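Local structure of thermotoga maritima TmcAL (Thermotoga maritima, 5Y0T) at residues S208-T211 and A212-L216; K220-E223 and E224-D227; D227-P230 and E231-E235; I236-R239 and E240-E243. The protein belongs to the HIGH nucleotidyl transferase family of the HUP clan, which has a Rossmann-like nucleotide-binding fold, and holds adenosine-5'-rp-alpha-thio-triphosphate in its pocket. All blocks are in the same frame, centred on the assembly; numbering follows the deposited sequence.

Contact 1: residues S208-T211 and A212-L216; sequences SSAT and AIRNL. With TAT (adenosine-5'-rp-alpha-thio-triphosphate), chain E.
Ser-209 caps the helix that starts at Ala-210, its OG accepting from Ala-212 N at 3.0 Å with an N-H...O angle of 163°. The torsion explains the bond: with chi1 at 72°, OG sits between its own backbone N and carbonyl carbon, and this turns it toward the first helical turn. Three backbone bonds then run in i to i+4 steps from the carbonyls of Ser-209, Ala-210 and Thr-211 to the amides of Ile-213, Arg-214 and Asn-215.

As one of the first amides of the helix, Ala-210 N has no acceptor in a preceding turn, and it donates to TAT O1A at 2.9 Å, nearly straight at 170°; Ala-210 CB lies 3.5 Å from TAT O2G. Both oxygens are bonded to PG, so the terminal phosphate faces a helix N-terminus, whose dipole would probably help to hold the negative charge. The run SSATAIR resembles the ISSTxxR signature of this family, which likewise places a helix start beside the phosphates.

Arg-214 bends at chi3 and folds back along the first turn. Thr-211 CA lies 3.5 Å above one face of its guanidinium, offset toward the rim, and Thr-211 OG1 is 3.0 Å from NH2. The firmer polar partners come from elsewhere in the chain: Asn-11 O takes NH1, and Glu-46 forms a salt bridge with NH2.

Ile-213 adds van der Waals contact: its CG1 meets Ser-208 CB at 3.9 Å, and its CD1 lies 3.6 Å from the carbonyl Ser-208 O.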
loop_
_atom_site.group_PDB
_atom_site.type_symbol
_atom_site.label_atom_id
_atom_site.label_comp_id
_atom_site.label_asym_id
_atom_site.label_seq_id
_atom_site.Cartn_x
_atom_site.Cartn_y
_atom_site.Cartn_z
ATOM N N SER A 208 -16.988 31.483 4.440
ATOM C CA SER A 208 -17.379 30.098 4.535
ATOM C C SER A 208 -16.135 29.394 5.004
ATOM O O SER A 208 -15.030 29.857 4.716
ATOM C CB SER A 208 -17.881 29.556 3.196
ATOM O OG SER A 208 -19.139 30.131 2.862
ATOM N N SER A 209 -16.317 28.319 5.764
ATOM C CA SER A 209 -15.202 27.525 6.246
ATOM C C SER A 209 -14.487 26.848 5.081
ATOM O O SER A 209 -15.095 26.581 4.037
ATOM C CB SER A 209 -15.695 26.466 7.233
ATOM O OG SER A 209 -16.404 25.453 6.533
ATOM N N ALA A 210 -13.212 26.536 5.277
ATOM C CA ALA A 210 -12.444 25.807 4.279
ATOM C C ALA A 210 -13.142 24.498 3.889
ATOM O O ALA A 210 -13.133 24.106 2.721
ATOM C CB ALA A 210 -11.011 25.531 4.810
ATOM N N THR A 211 -13.777 23.836 4.854
ATOM C CA THR A 211 -14.441 22.560 4.557
ATOM C C THR A 211 -15.707 22.789 3.723
ATOM O O THR A 211 -15.975 22.052 2.776
ATOM C CB THR A 211 -14.789 21.777 5.850
ATOM O OG1 THR A 211 -13.577 21.441 6.546
ATOM C CG2 THR A 211 -15.536 20.496 5.523
ATOM N N ALA A 212 -16.473 23.824 4.043
ATOM C CA ALA A 212 -17.638 24.143 3.219
ATOM C C ALA A 212 -17.205 24.444 1.775
ATOM O O ALA A 212 -17.846 24.013 0.821
ATOM C CB ALA A 212 -18.416 25.323 3.807
ATOM N N ILE A 213 -16.102 25.169 1.624
ATOM C CA ILE A 213 -15.657 25.576 0.293
ATOM C C ILE A 213 -15.199 24.375 -0.523
ATOM O O ILE A 213 -15.480 24.280 -1.723
ATOM C CB ILE A 213 -14.538 26.631 0.381
ATOM C CG1 ILE A 213 -15.101 27.909 1.011
ATOM C CG2 ILE A 213 -13.963 26.948 -1.006
ATOM C CD1 ILE A 213 -14.010 28.859 1.460
ATOM N N ARG A 214 -14.516 23.444 0.128
ATOM C CA ARG A 214 -14.133 22.217 -0.554
ATOM C C ARG A 214 -15.383 21.452 -0.993
ATOM O O ARG A 214 -15.395 20.834 -2.054
ATOM C CB ARG A 214 -13.241 21.352 0.342
ATOM C CG ARG A 214 -11.852 21.957 0.572
ATOM C CD ARG A 214 -10.852 20.926 1.126
ATOM N NE ARG A 214 -11.342 20.282 2.348
ATOM C CZ ARG A 214 -11.239 20.796 3.572
ATOM N NH1 ARG A 214 -10.676 21.978 3.760
ATOM N NH2 ARG A 214 -11.712 20.125 4.614
ATOM N N ASN A 215 -16.449 21.504 -0.200
ATOM C CA ASN A 215 -17.682 20.835 -0.600
ATOM C C ASN A 215 -18.364 21.553 -1.758
ATOM O O ASN A 215 -19.007 20.917 -2.601
ATOM C CB ASN A 215 -18.654 20.710 0.584
ATOM C CG ASN A 215 -18.248 19.610 1.541
ATOM O OD1 ASN A 215 -17.448 18.741 1.191
ATOM N ND2 ASN A 215 -18.798 19.633 2.749
ATOM N N LEU A 216 -18.227 22.877 -1.800
ATOM C CA LEU A 216 -18.721 23.639 -2.942
ATOM C C LEU A 216 -17.991 23.218 -4.219
ATOM O O LEU A 216 -18.613 23.088 -5.272
ATOM C CB LEU A 216 -18.559 25.144 -2.711
ATOM C CG LEU A 216 -19.480 25.806 -1.682
ATOM C CD1 LEU A 216 -19.059 27.244 -1.459
ATOM C CD2 LEU A 216 -20.952 25.738 -2.112
HETATM N N1 TAT E . -11.857 34.821 10.783
HETATM C C2 TAT E . -10.687 35.092 11.394
HETATM N N3 TAT E . -9.615 34.283 11.334
HETATM C C4 TAT E . -9.664 33.125 10.634
HETATM C C5 TAT E . -10.897 32.768 9.924
HETATM C C6 TAT E . -12.036 33.708 10.046
HETATM N N6 TAT E . -13.215 33.456 9.429
HETATM N N7 TAT E . -10.665 31.589 9.310
HETATM C C8 TAT E . -9.387 31.221 9.589
HETATM N N9 TAT E . -8.797 32.141 10.377
HETATM P PA TAT E . -6.004 27.698 8.863
HETATM P PB TAT E . -8.702 26.995 9.791
HETATM P PG TAT E . -11.366 26.761 8.695
HETATM C "C1'" TAT E . -7.416 32.079 10.903
HETATM O O1A TAT E . -12.044 27.632 7.651
HETATM O O1B TAT E . -8.818 25.557 10.196
HETATM S S1G TAT E . -5.040 26.837 10.316
HETATM C "C2'" TAT E . -7.229 30.805 11.726
HETATM O "O2'" TAT E . -7.780 30.929 13.037
HETATM O O2A TAT E . -5.403 27.625 7.469
HETATM O O2B TAT E . -8.671 28.059 10.860
HETATM O O2G TAT E . -11.238 25.316 8.257
HETATM C "C3'" TAT E . -5.724 30.649 11.712
HETATM O "O3'" TAT E . -5.112 31.441 12.747
HETATM O O3A TAT E . -7.513 27.142 8.712
HETATM O O3B TAT E . -9.864 27.353 8.720
HETATM O O3G TAT E . -11.858 26.916 10.115
HETATM C "C4'" TAT E . -5.337 31.215 10.349
HETATM O "O4'" TAT E . -6.448 31.979 9.864
HETATM C "C5'" TAT E . -5.030 30.107 9.337
HETATM O "O5'" TAT E . -6.169 29.250 9.250
#

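Contact 2: residues K220-E223 and E224-D227; sequences KRWE and EVRD
Arg-221, the N-cap residue, and Glu-224 meet in a two-pronged salt bridge: Arg-221 NE donates to Glu-224 OE2 at 2.8 Å (160°), and Arg-221 NH2 approaches Glu-224 OE1 at 2.5 Å. The arginine bends at chi3 (69°), whereas the glutamate is extended beyond CG, and the two chains cross at a slant. OE2 lies near the guanidinium plane and is met on its syn side but well out of the carboxylate plane; the two flat groups are turned 54° apart, which makes this a twisted grip and not a coplanar one. Arg-221 NH1 has a second acid, Glu-219.

Two residues on, the exposed Glu-223 and Arg-226 run side by side. Glu-223 turns at chi2 and Arg-226 at chi3, and this brings Glu-223 OE2 to Arg-226 NH2, again at 2.5 Å, with a weak bond from NE to the same oxygen. Both 2.5 Å lengths are too short to be taken literally. Both ion pairs have i to i+3 spacing.

Trp-222 and Val-225 point the same way, with Trp-222 CE3 4.0 Å from Val-225 CG2. This apolar pair sits between two helices: both residues touch Met-217 of helix 210-218, while Met-238 and Ile-241 of helix 231-242 meet Trp-222 and Leu-237 meets Val-225.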
loop_
_atom_site.group_PDB
_atom_site.type_symbol
_atom_site.label_atom_id
_atom_site.label_comp_id
_atom_site.label_asym_id
_atom_site.label_seq_id
_atom_site.Cartn_x
_atom_site.Cartn_y
_atom_site.Cartn_z
ATOM N N LYS A 220 -19.351 21.411 -7.705
ATOM C CA LYS A 220 -19.066 22.268 -8.846
ATOM C C LYS A 220 -19.845 23.576 -8.797
ATOM O O LYS A 220 -20.323 24.057 -9.826
ATOM C CB LYS A 220 -19.358 21.517 -10.150
ATOM C CG LYS A 220 -18.337 20.425 -10.435
ATOM C CD LYS A 220 -18.984 19.175 -10.997
ATOM C CE LYS A 220 -17.936 18.090 -11.242
ATOM N NZ LYS A 220 -16.945 18.509 -12.273
ATOM N N ARG A 221 -19.959 24.172 -7.612
ATOM C CA ARG A 221 -20.591 25.472 -7.565
ATOM C C ARG A 221 -19.469 26.491 -7.534
ATOM O O ARG A 221 -19.103 27.017 -6.482
ATOM C CB ARG A 221 -21.479 25.578 -6.320
ATOM C CG ARG A 221 -22.617 24.548 -6.271
ATOM C CD ARG A 221 -23.074 24.241 -4.841
ATOM N NE ARG A 221 -23.763 25.358 -4.185
ATOM C CZ ARG A 221 -24.277 25.307 -2.954
ATOM N NH1 ARG A 221 -24.187 24.197 -2.223
ATOM N NH2 ARG A 221 -24.886 26.367 -2.444
ATOM N N TRP A 222 -19.047 26.892 -8.724
ATOM C CA TRP A 222 -17.771 27.572 -8.868
ATOM C C TRP A 222 -17.907 29.059 -8.585
ATOM O O TRP A 222 -16.964 29.703 -8.133
ATOM C CB TRP A 222 -17.189 27.316 -10.262
ATOM C CG TRP A 222 -16.765 25.878 -10.436
ATOM C CD1 TRP A 222 -17.292 24.963 -11.302
ATOM C CD2 TRP A 222 -15.751 25.188 -9.693
ATOM N NE1 TRP A 222 -16.654 23.750 -11.159
ATOM C CE2 TRP A 222 -15.706 23.861 -10.176
ATOM C CE3 TRP A 222 -14.872 25.564 -8.672
ATOM C CZ2 TRP A 222 -14.817 22.908 -9.671
ATOM C CZ3 TRP A 222 -13.989 24.619 -8.175
ATOM C CH2 TRP A 222 -13.969 23.303 -8.677
ATOM N N GLU A 223 -19.089 29.590 -8.853
ATOM C CA GLU A 223 -19.378 30.987 -8.577
ATOM C C GLU A 223 -19.360 31.259 -7.081
ATOM O O GLU A 223 -18.858 32.293 -6.627
ATOM C CB GLU A 223 -20.733 31.375 -9.174
ATOM C CG GLU A 223 -20.675 31.737 -10.648
ATOM C CD GLU A 223 -19.884 33.013 -10.900
ATOM O OE1 GLU A 223 -20.482 34.110 -10.828
ATOM O OE2 GLU A 223 -18.664 32.918 -11.169
ATOM N N GLU A 224 -19.917 30.327 -6.316
ATOM C CA GLU A 224 -19.919 30.445 -4.866
ATOM C C GLU A 224 -18.511 30.258 -4.321
ATOM O O GLU A 224 -18.129 30.893 -3.334
ATOM C CB GLU A 224 -20.886 29.434 -4.257
ATOM C CG GLU A 224 -22.326 29.798 -4.555
ATOM C CD GLU A 224 -23.263 28.628 -4.427
ATOM O OE1 GLU A 224 -23.832 28.446 -3.333
ATOM O OE2 GLU A 224 -23.430 27.897 -5.423
ATOM N N VAL A 225 -17.730 29.405 -4.976
ATOM C CA VAL A 225 -16.328 29.237 -4.608
ATOM C C VAL A 225 -15.588 30.554 -4.828
ATOM O O VAL A 225 -14.858 31.024 -3.950
ATOM C CB VAL A 225 -15.637 28.112 -5.407
ATOM C CG1 VAL A 225 -14.122 28.090 -5.115
ATOM C CG2 VAL A 225 -16.242 26.756 -5.065
ATOM N N ARG A 226 -15.796 31.155 -5.993
ATOM C CA ARG A 226 -15.181 32.438 -6.304
ATOM C C ARG A 226 -15.574 33.501 -5.277
ATOM O O ARG A 226 -14.732 34.290 -4.850
ATOM C CB ARG A 226 -15.561 32.899 -7.716
ATOM C CG ARG A 226 -14.916 34.230 -8.112
ATOM C CD ARG A 226 -14.682 34.347 -9.621
ATOM N NE ARG A 226 -15.918 34.274 -10.393
ATOM C CZ ARG A 226 -16.567 35.331 -10.871
ATOM N NH1 ARG A 226 -16.099 36.555 -10.659
ATOM N NH2 ARG A 226 -17.686 35.169 -11.565
ATOM N N ASP A 227 -16.845 33.515 -4.871
ATOM C CA ASP A 227 -17.308 34.465 -3.849
ATOM C C ASP A 227 -16.650 34.280 -2.475
ATOM O O ASP A 227 -16.678 35.189 -1.639
ATOM C CB ASP A 227 -18.821 34.372 -3.672
ATOM C CG ASP A 227 -19.580 34.830 -4.891
ATOM O OD1 ASP A 227 -19.007 35.593 -5.701
ATOM O OD2 ASP A 227 -20.752 34.423 -5.033
#

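Contact 3: residues D227-P230 and E231-E235; sequences DSLP and EDSFE
Pro-230 O receives the amide of Phe-234 at 3.0 Å in a nearly straight bond (170°), with the donor almost in line with the carbonyl. Ser-233 N reaches the same oxygen at 3.0 Å, but its angle of only 123° makes that bond weak. Pro-230 sits at the N-cap position of helix 231-242, contributing its carbonyl to the first turn. Its side chain offers no acceptor for the amides there.

Further out, Ser-233 CB lies 3.9 Å from Pro-230 CD. Chi1 of 175° sets Ser-233 OG opposite its own backbone N, 3.9 Å from Leu-229 CD1; the hydroxyl's polar partner is Phe-13 O. Leu-229 reaches forward with that same methyl, which rests 4.0 Å from Phe-234 CA and meets the ring at its edge, 4.2 Å from Phe-234 CD1.

The contact is the short connection between consecutive helices 222-228 and 231-242. Phe-234 turns its ring back onto Val-225 and Arg-226 of the former. Leu-229 packs on Ile-213 of helix 210-218 and on Pro-12 and His-14, while Pro-230 lies against Asn-15 and Leu-18 of helix 15-28.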
loop_
_atom_site.group_PDB
_atom_site.type_symbol
_atom_site.label_atom_id
_atom_site.label_comp_id
_atom_site.label_asym_id
_atom_site.label_seq_id
_atom_site.Cartn_x
_atom_site.Cartn_y
_atom_site.Cartn_z
ATOM N N ASP A 227 -16.845 33.515 -4.871
ATOM C CA ASP A 227 -17.308 34.465 -3.849
ATOM C C ASP A 227 -16.650 34.280 -2.475
ATOM O O ASP A 227 -16.678 35.189 -1.639
ATOM C CB ASP A 227 -18.821 34.372 -3.672
ATOM C CG ASP A 227 -19.580 34.830 -4.891
ATOM O OD1 ASP A 227 -19.007 35.593 -5.701
ATOM O OD2 ASP A 227 -20.752 34.423 -5.033
ATOM N N SER A 228 -16.088 33.099 -2.239
ATOM C CA SER A 228 -15.478 32.760 -0.950
ATOM C C SER A 228 -13.975 32.994 -0.858
ATOM O O SER A 228 -13.394 32.883 0.228
ATOM C CB SER A 228 -15.756 31.287 -0.630
ATOM O OG SER A 228 -17.146 31.016 -0.676
ATOM N N LEU A 229 -13.334 33.270 -1.992
ATOM C CA LEU A 229 -11.868 33.327 -2.035
ATOM C C LEU A 229 -11.386 34.669 -2.555
ATOM O O LEU A 229 -12.063 35.308 -3.358
ATOM C CB LEU A 229 -11.282 32.225 -2.932
ATOM C CG LEU A 229 -11.692 30.761 -2.784
ATOM C CD1 LEU A 229 -10.874 29.910 -3.769
ATOM C CD2 LEU A 229 -11.524 30.258 -1.360
ATOM N N PRO A 230 -10.212 35.102 -2.098
ATOM C CA PRO A 230 -9.574 36.252 -2.745
ATOM C C PRO A 230 -9.276 35.918 -4.215
ATOM O O PRO A 230 -9.075 34.746 -4.554
ATOM C CB PRO A 230 -8.283 36.447 -1.947
ATOM C CG PRO A 230 -8.519 35.766 -0.639
ATOM C CD PRO A 230 -9.432 34.598 -0.952
ATOM N N GLU A 231 -9.233 36.934 -5.066
ATOM C CA GLU A 231 -9.023 36.733 -6.500
ATOM C C GLU A 231 -7.771 35.915 -6.828
ATOM O O GLU A 231 -7.825 34.970 -7.625
ATOM C CB GLU A 231 -8.953 38.091 -7.201
ATOM C CG GLU A 231 -8.963 37.993 -8.714
ATOM C CD GLU A 231 -9.021 39.357 -9.380
ATOM O OE1 GLU A 231 -8.908 40.379 -8.664
ATOM O OE2 GLU A 231 -9.186 39.401 -10.618
ATOM N N ASP A 232 -6.640 36.244 -6.210
ATOM C CA ASP A 232 -5.420 35.500 -6.533
ATOM C C ASP A 232 -5.508 34.047 -6.090
ATOM O O ASP A 232 -4.879 33.163 -6.694
ATOM C CB ASP A 232 -4.186 36.141 -5.903
ATOM C CG ASP A 232 -3.766 37.424 -6.599
ATOM O OD1 ASP A 232 -4.173 37.655 -7.758
ATOM O OD2 ASP A 232 -3.018 38.204 -5.981
ATOM N N SER A 233 -6.272 33.787 -5.032
ATOM C CA SER A 233 -6.422 32.420 -4.555
ATOM C C SER A 233 -7.259 31.627 -5.549
ATOM O O SER A 233 -6.902 30.520 -5.933
ATOM C CB SER A 233 -7.069 32.397 -3.164
ATOM O OG SER A 233 -7.314 31.069 -2.753
ATOM N N PHE A 234 -8.376 32.214 -5.973
ATOM C CA PHE A 234 -9.238 31.575 -6.961
ATOM C C PHE A 234 -8.491 31.348 -8.278
ATOM O O PHE A 234 -8.652 30.314 -8.925
ATOM C CB PHE A 234 -10.491 32.422 -7.213
ATOM C CG PHE A 234 -11.498 31.746 -8.109
ATOM C CD1 PHE A 234 -12.225 30.653 -7.651
ATOM C CD2 PHE A 234 -11.697 32.177 -9.411
ATOM C CE1 PHE A 234 -13.148 30.017 -8.469
ATOM C CE2 PHE A 234 -12.615 31.536 -10.240
ATOM C CZ PHE A 234 -13.342 30.458 -9.765
ATOM N N GLU A 235 -7.686 32.334 -8.674
ATOM C CA GLU A 235 -6.938 32.258 -9.928
ATOM C C GLU A 235 -5.983 31.067 -9.910
ATOM O O GLU A 235 -5.916 30.305 -10.869
ATOM C CB GLU A 235 -6.162 33.558 -10.173
ATOM C CG GLU A 235 -5.813 33.803 -11.627
ATOM C CD GLU A 235 -7.051 33.995 -12.493
ATOM O OE1 GLU A 235 -8.055 34.555 -11.993
ATOM O OE2 GLU A 235 -7.020 33.579 -13.672
#

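Contact 4: residues I236-R239 and E240-E243; sequences ILMR and EINE
Regular i to i+4 bonds carry the amides of Glu-240, Ile-241, Asn-242 and Glu-243 to the carbonyls of Ile-236, Leu-237, Met-238 and Arg-239, the last being the longest (3.2 Å) and most bent (138°) as helix 231-242 ends.

Arg-239 and its neighbour Glu-240 form a salt bridge side-on: Arg-239 NE at 2.8 Å and Arg-239 NH2 at 2.9 Å both donate to Glu-240 OE2, which lies close to the guanidinium plane. NE comes nearly along the C-O axis of that oxygen, NH2 from above the carboxylate plane, and the two groups stand 76° apart. Sequence neighbours can pair in this way because the arginine extends with CG opposite its backbone N (chi1 -179°) and then bends at chi3, while the glutamate bends at chi2. Ile-236 CG2 lies 3.9 Å above one face of the guanidinium, offset toward its rim.

The apolar side centres on Ile-241, whose CD1 is 3.8 Å from Met-238 CE and 4.1 Å from Leu-237 CG. Beyond the helix, Pro-247 touches Ile-241 and Ile-50 touches Leu-237.

Further ion pairs extend the charged side: Arg-239 NH1 binds Glu-57 of helix 52-61, Glu-240 OE2 also meets Arg-245 NH2, and Arg-245 pairs with Glu-243 OE1 as well. The carboxylate of the buried Glu-240 is thus paired with two arginines, which would probably favour its ionised form.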
loop_
_atom_site.group_PDB
_atom_site.type_symbol
_atom_site.label_atom_id
_atom_site.label_comp_id
_atom_site.label_asym_id
_atom_site.label_seq_id
_atom_site.Cartn_x
_atom_site.Cartn_y
_atom_site.Cartn_z
ATOM N N ILE A 236 -5.272 30.885 -8.804
ATOM C CA ILE A 236 -4.324 29.783 -8.706
ATOM C C ILE A 236 -5.066 28.436 -8.636
ATOM O O ILE A 236 -4.624 27.429 -9.210
ATOM C CB ILE A 236 -3.407 29.939 -7.472
ATOM C CG1 ILE A 236 -2.501 31.173 -7.596
ATOM C CG2 ILE A 236 -2.576 28.679 -7.256
ATOM C CD1 ILE A 236 -1.435 31.071 -8.622
ATOM N N LEU A 237 -6.187 28.420 -7.919
ATOM C CA LEU A 237 -7.041 27.234 -7.841
ATOM C C LEU A 237 -7.476 26.796 -9.242
ATOM O O LEU A 237 -7.377 25.620 -9.601
ATOM C CB LEU A 237 -8.271 27.512 -6.968
ATOM C CG LEU A 237 -9.304 26.386 -6.903
ATOM C CD1 LEU A 237 -8.712 25.164 -6.198
ATOM C CD2 LEU A 237 -10.569 26.851 -6.206
ATOM N N MET A 238 -7.942 27.754 -10.037
ATOM C CA MET A 238 -8.322 27.478 -11.426
ATOM C C MET A 238 -7.134 27.008 -12.271
ATOM O O MET A 238 -7.278 26.113 -13.119
ATOM C CB MET A 238 -8.950 28.720 -12.060
ATOM C CG MET A 238 -10.325 29.067 -11.506
ATOM S SD MET A 238 -11.558 27.795 -11.850
ATOM C CE MET A 238 -11.798 27.068 -10.234
ATOM N N ARG A 239 -5.970 27.612 -12.040
ATOM C CA ARG A 239 -4.738 27.215 -12.725
ATOM C C ARG A 239 -4.439 25.739 -12.508
ATOM O O ARG A 239 -4.124 25.004 -13.453
ATOM C CB ARG A 239 -3.543 28.048 -12.238
ATOM C CG ARG A 239 -2.220 27.698 -12.939
ATOM C CD ARG A 239 -1.020 28.314 -12.232
ATOM N NE ARG A 239 -0.635 27.546 -11.052
ATOM C CZ ARG A 239 0.205 27.976 -10.117
ATOM N NH1 ARG A 239 0.739 29.188 -10.214
ATOM N NH2 ARG A 239 0.504 27.197 -9.080
ATOM N N GLU A 240 -4.531 25.299 -11.256
ATOM C CA GLU A 240 -4.215 23.913 -10.937
ATOM C C GLU A 240 -5.258 22.976 -11.535
ATOM O O GLU A 240 -4.931 21.889 -12.017
ATOM C CB GLU A 240 -4.119 23.708 -9.419
ATOM C CG GLU A 240 -3.013 24.515 -8.764
ATOM C CD GLU A 240 -1.647 24.119 -9.277
ATOM O OE1 GLU A 240 -1.244 22.978 -8.985
ATOM O OE2 GLU A 240 -0.989 24.933 -9.982
ATOM N N ILE A 241 -6.517 23.392 -11.505
ATOM C CA ILE A 241 -7.576 22.572 -12.069
ATOM C C ILE A 241 -7.426 22.483 -13.600
ATOM O O ILE A 241 -7.552 21.398 -14.171
ATOM C CB ILE A 241 -8.961 23.118 -11.683
ATOM C CG1 ILE A 241 -9.152 22.995 -10.163
ATOM C CG2 ILE A 241 -10.083 22.395 -12.452
ATOM C CD1 ILE A 241 -10.467 23.544 -9.666
ATOM N N ASN A 242 -7.121 23.610 -14.248
ATOM C CA ASN A 242 -6.884 23.636 -15.698
ATOM C C ASN A 242 -5.760 22.735 -16.171
ATOM O O ASN A 242 -5.779 22.277 -17.316
ATOM C CB ASN A 242 -6.574 25.053 -16.172
ATOM C CG ASN A 242 -7.760 25.961 -16.080
ATOM O OD1 ASN A 242 -8.896 25.495 -15.990
ATOM N ND2 ASN A 242 -7.512 27.270 -16.102
ATOM N N GLU A 243 -4.754 22.527 -15.320
ATOM C CA GLU A 243 -3.622 21.673 -15.683
ATOM C C GLU A 243 -3.745 20.246 -15.155
ATOM O O GLU A 243 -2.844 19.438 -15.355
ATOM C CB GLU A 243 -2.317 22.288 -15.184
ATOM C CG GLU A 243 -1.971 23.602 -15.877
ATOM C CD GLU A 243 -0.605 24.130 -15.487
ATOM O OE1 GLU A 243 0.362 23.337 -15.408
ATOM O OE2 GLU A 243 -0.500 25.345 -15.248
#

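Overall arrangement
The four contacts follow one another along three consecutive helices, 210-218, 222-228 and 231-242, and their distance from the bound TAT sets them apart. Contact 1 touches the ligand directly, whereas the side chains of Leu-229 in contact 3, Val-225 in contact 2 and Leu-237 in contact 4 lie about 9, 13 and 14 Å from it. Contacts 1 and 4, with centres about 17 Å apart, do not touch; contacts 2 and 3 bridge them. Ile-213 CD1 packs 3.6 Å from Ser-228 CB, Leu-216 CB 3.7 Å from Val-225 CG2, and Trp-222 CH2 3.6 Å from Ile-241 CD1. Leu-229 CD1 in turn meets Leu-237 CD2 at 3.9 Å, joining contacts 3 and 4.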